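KLLA0F20702p (Kluyveromyces lactis, PDB 5Y5A) is the telomerase subunit Est1, which probably recruits telomerase to chromosome ends by binding the telomere protein Cdc13. Local coordinates at residues 443-457 against 541-553. Sequence-based numbering, arbitrary orientation.
Sequences AHRSTSFCQSMVNLT and NKKFLEKNCCGFK
His444 and Phe544 join the end region of helix 437-444, in the part assigned to the Est1 DNA/RNA-binding family, to that of helix 526-546, next to the bound peptide. The Phe544 side chain is a knob in a hole formed by Ala443, His444, Phe449 and Cys450. Its CG is anti to the backbone N (chi1 170°), which carries the ring across to that hole. There it makes an offset stack with the His444 ring, and Phe449 makes an offset edge-to-face contact with Phe544, planes at 81°. His444 NE2 donates to Phe544 O at 2.7 Å, in the carbonyl plane. Lys547 O sits over the centre of the imidazole. The backbone adds a bond from Cys549 N to His444 O, 2.8 Å. Replacing His444 with an alanine would probably leave Phe544 O without this donor and open a gap beside the Phe544 ring.

Farther along, Phe552 packs on helix 447-462. Val454 CG2 meets its CD1 at 3.5 Å, while Gln451 OE1 lies at the ring edge, 3.2 Å from CZ. Asn541 ND2 donates to Thr457 OG1 at 3.0 Å. Asn548 braces the turn: OD1 accepts from Cys550 N, an Asx turn, and from Phe552 N, and ND2 donates to Leu545 O and Phe552 O. Outside the two segments, Lys547 NZ pairs with an acidic side chain of the bound peptide, and His444 packs on the peptide backbone. The interface is thus mainly apolar and aromatic; the bonds of His444 help tie the two segments together, while Asn548 holds the turn within its own segment, beside the peptide.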
# COMPACT_ATOMS: atom_id res chain seq x y z
N ALA A 443 11.07 21.38 6.16
CA ALA A 443 9.78 21.78 6.71
C ALA A 443 9.90 22.95 7.69
O ALA A 443 9.11 23.88 7.66
CB ALA A 443 9.11 20.58 7.40
N HIS A 444 10.91 22.87 8.55
CA HIS A 444 11.24 23.93 9.52
C HIS A 444 11.59 25.26 8.86
O HIS A 444 11.43 26.33 9.46
CB HIS A 444 12.41 23.48 10.39
CG HIS A 444 12.00 22.82 11.67
ND1 HIS A 444 12.88 22.10 12.44
CD2 HIS A 444 10.82 22.81 12.34
CE1 HIS A 444 12.26 21.66 13.52
NE2 HIS A 444 11.01 22.08 13.48
N ARG A 445 12.07 25.18 7.63
CA ARG A 445 12.49 26.38 6.91
C ARG A 445 11.50 26.79 5.81
O ARG A 445 11.72 27.76 5.10
CB ARG A 445 13.89 26.15 6.33
CG ARG A 445 14.97 26.22 7.40
CD ARG A 445 16.24 25.45 7.02
NE ARG A 445 17.16 25.42 8.15
CZ ARG A 445 17.03 24.60 9.19
NH1 ARG A 445 16.02 23.73 9.24
NH2 ARG A 445 17.91 24.64 10.18
N SER A 446 10.39 26.06 5.70
CA SER A 446 9.34 26.37 4.72
C SER A 446 8.32 27.36 5.29
O SER A 446 7.56 27.01 6.18
CB SER A 446 8.63 25.08 4.29
OG SER A 446 7.62 25.35 3.34
N THR A 447 8.32 28.59 4.78
CA THR A 447 7.44 29.62 5.33
C THR A 447 5.97 29.30 5.06
O THR A 447 5.13 29.45 5.95
CB THR A 447 7.76 31.03 4.76
OG1 THR A 447 7.76 31.00 3.33
CG2 THR A 447 9.12 31.52 5.26
N SER A 448 5.67 28.83 3.85
CA SER A 448 4.30 28.48 3.51
C SER A 448 3.79 27.34 4.39
O SER A 448 2.69 27.40 4.90
CB SER A 448 4.18 28.11 2.04
OG SER A 448 4.95 26.96 1.75
N PHE A 449 4.61 26.31 4.58
CA PHE A 449 4.18 25.17 5.37
C PHE A 449 4.04 25.53 6.85
O PHE A 449 3.06 25.17 7.49
CB PHE A 449 5.14 23.97 5.20
CG PHE A 449 4.72 22.77 6.02
CD1 PHE A 449 3.65 21.99 5.62
CD2 PHE A 449 5.35 22.47 7.21
CE1 PHE A 449 3.22 20.91 6.39
CE2 PHE A 449 4.94 21.39 7.99
CZ PHE A 449 3.87 20.61 7.57
N CYS A 450 5.02 26.25 7.40
CA CYS A 450 4.93 26.71 8.78
C CYS A 450 3.74 27.62 9.01
O CYS A 450 3.05 27.51 10.02
CB CYS A 450 6.22 27.43 9.20
SG CYS A 450 7.59 26.28 9.41
N GLN A 451 3.49 28.52 8.06
CA GLN A 451 2.29 29.36 8.15
C GLN A 451 1.02 28.50 8.18
O GLN A 451 0.12 28.75 8.98
CB GLN A 451 2.23 30.34 6.98
CG GLN A 451 1.02 31.27 7.02
CD GLN A 451 1.10 32.26 8.17
OE1 GLN A 451 1.96 33.13 8.19
NE2 GLN A 451 0.21 32.10 9.14
N SER A 452 0.96 27.48 7.32
CA SER A 452 -0.21 26.60 7.26
C SER A 452 -0.44 25.85 8.57
O SER A 452 -1.57 25.74 9.03
CB SER A 452 -0.06 25.60 6.10
OG SER A 452 -0.38 26.22 4.87
N MET A 453 0.62 25.33 9.16
CA MET A 453 0.49 24.56 10.40
C MET A 453 0.11 25.45 11.57
O MET A 453 -0.60 25.03 12.47
CB MET A 453 1.79 23.81 10.71
CG MET A 453 2.01 22.60 9.80
SD MET A 453 0.50 21.67 9.49
CE MET A 453 0.39 20.63 10.93
N VAL A 454 0.61 26.69 11.55
CA VAL A 454 0.22 27.69 12.54
C VAL A 454 -1.28 27.98 12.49
O VAL A 454 -1.96 28.01 13.53
CB VAL A 454 1.02 29.00 12.32
CG1 VAL A 454 0.31 30.19 12.99
CG2 VAL A 454 2.46 28.84 12.82
N ASN A 455 -1.81 28.18 11.28
CA ASN A 455 -3.24 28.42 11.09
C ASN A 455 -4.08 27.25 11.56
O ASN A 455 -5.09 27.43 12.24
CB ASN A 455 -3.57 28.71 9.62
CG ASN A 455 -2.98 30.01 9.14
OD1 ASN A 455 -2.64 30.88 9.94
ND2 ASN A 455 -2.86 30.15 7.82
N LEU A 456 -3.65 26.04 11.21
CA LEU A 456 -4.36 24.83 11.59
C LEU A 456 -4.29 24.63 13.10
O LEU A 456 -5.30 24.37 13.75
CB LEU A 456 -3.78 23.60 10.87
CG LEU A 456 -4.56 22.32 11.16
CD1 LEU A 456 -6.01 22.50 10.71
CD2 LEU A 456 -3.93 21.11 10.48
N THR A 457 -3.09 24.77 13.66
CA THR A 457 -2.90 24.58 15.09
C THR A 457 -3.74 25.59 15.86
O THR A 457 -4.38 25.23 16.85
CB THR A 457 -1.41 24.69 15.48
OG1 THR A 457 -0.63 23.84 14.62
CG2 THR A 457 -1.19 24.26 16.92
N ASN A 541 2.16 19.24 16.48
CA ASN A 541 2.38 20.55 15.89
C ASN A 541 3.16 21.47 16.82
O ASN A 541 4.04 22.20 16.37
CB ASN A 541 1.04 21.19 15.49
CG ASN A 541 0.39 20.46 14.34
OD1 ASN A 541 0.93 19.47 13.84
ND2 ASN A 541 -0.79 20.93 13.91
N LYS A 542 2.86 21.42 18.11
CA LYS A 542 3.64 22.22 19.05
C LYS A 542 5.12 21.79 19.09
O LYS A 542 6.02 22.63 19.17
CB LYS A 542 3.04 22.16 20.45
CG LYS A 542 1.71 22.91 20.57
CD LYS A 542 1.43 23.29 22.01
CE LYS A 542 0.07 23.96 22.14
NZ LYS A 542 -0.06 24.72 23.42
N LYS A 543 5.37 20.48 19.02
CA LYS A 543 6.76 20.01 19.04
C LYS A 543 7.46 20.46 17.78
O LYS A 543 8.62 20.87 17.81
CB LYS A 543 6.84 18.48 19.17
CG LYS A 543 6.28 17.91 20.46
CD LYS A 543 7.05 18.35 21.69
CE LYS A 543 8.38 17.64 21.81
NZ LYS A 543 9.07 18.03 23.07
N PHE A 544 6.75 20.38 16.65
CA PHE A 544 7.32 20.79 15.38
C PHE A 544 7.67 22.27 15.36
O PHE A 544 8.73 22.67 14.86
CB PHE A 544 6.36 20.51 14.24
CG PHE A 544 6.78 21.12 12.94
CD1 PHE A 544 7.80 20.54 12.18
CD2 PHE A 544 6.18 22.27 12.47
CE1 PHE A 544 8.20 21.11 10.99
CE2 PHE A 544 6.58 22.84 11.27
CZ PHE A 544 7.59 22.26 10.53
N LEU A 545 6.76 23.08 15.87
CA LEU A 545 6.87 24.53 15.79
C LEU A 545 7.94 25.05 16.73
O LEU A 545 8.46 26.15 16.54
CB LEU A 545 5.53 25.19 16.09
CG LEU A 545 4.52 25.06 14.95
CD1 LEU A 545 3.14 25.57 15.36
CD2 LEU A 545 5.01 25.80 13.70
N GLU A 546 8.27 24.24 17.73
CA GLU A 546 9.25 24.62 18.74
C GLU A 546 10.54 25.14 18.10
O GLU A 546 11.08 26.15 18.54
CB GLU A 546 9.56 23.44 19.66
CG GLU A 546 10.26 23.85 20.95
CD GLU A 546 11.15 22.76 21.52
OE1 GLU A 546 11.37 21.74 20.84
OE2 GLU A 546 11.64 22.93 22.66
N LYS A 547 11.01 24.49 17.05
CA LYS A 547 12.27 24.89 16.43
C LYS A 547 12.13 25.29 14.96
O LYS A 547 13.06 25.09 14.18
CB LYS A 547 13.29 23.76 16.58
CG LYS A 547 13.66 23.48 18.03
CD LYS A 547 14.56 22.26 18.17
CE LYS A 547 15.07 22.12 19.60
NZ LYS A 547 16.00 20.97 19.77
N ASN A 548 10.99 25.86 14.59
CA ASN A 548 10.82 26.35 13.22
C ASN A 548 11.74 27.54 13.00
O ASN A 548 12.12 28.21 13.95
CB ASN A 548 9.35 26.72 12.93
CG ASN A 548 8.95 28.07 13.52
OD1 ASN A 548 9.11 29.11 12.88
ND2 ASN A 548 8.42 28.06 14.74
N CYS A 549 12.11 27.79 11.75
CA CYS A 549 13.07 28.84 11.43
C CYS A 549 12.39 30.00 10.70
O CYS A 549 13.05 30.79 10.03
CB CYS A 549 14.21 28.28 10.57
SG CYS A 549 15.02 26.79 11.23
N CYS A 550 11.08 30.09 10.84
CA CYS A 550 10.32 31.09 10.09
C CYS A 550 9.66 32.11 11.00
O CYS A 550 8.72 32.80 10.59
CB CYS A 550 9.26 30.40 9.23
SG CYS A 550 9.94 29.23 8.03
N GLY A 551 10.13 32.20 12.24
CA GLY A 551 9.73 33.26 13.15
C GLY A 551 8.41 33.09 13.89
O GLY A 551 7.95 34.02 14.54
N PHE A 552 7.81 31.91 13.80
CA PHE A 552 6.54 31.68 14.49
C PHE A 552 6.78 31.26 15.95
O PHE A 552 7.65 30.45 16.25
CB PHE A 552 5.71 30.63 13.75
CG PHE A 552 5.26 31.08 12.38
CD1 PHE A 552 4.15 31.90 12.24
CD2 PHE A 552 5.95 30.69 11.24
CE1 PHE A 552 3.74 32.33 11.00
CE2 PHE A 552 5.53 31.10 9.99
CZ PHE A 552 4.44 31.92 9.86
N LYS A 553 5.98 31.83 16.85
CA LYS A 553 6.15 31.65 18.29
C LYS A 553 4.80 31.70 18.98
O LYS A 553 3.86 32.30 18.47
CB LYS A 553 7.06 32.74 18.88
CG LYS A 553 8.48 32.79 18.32
CD LYS A 553 9.43 31.92 19.13
CE LYS A 553 10.86 31.96 18.58
NZ LYS A 553 10.91 31.42 17.19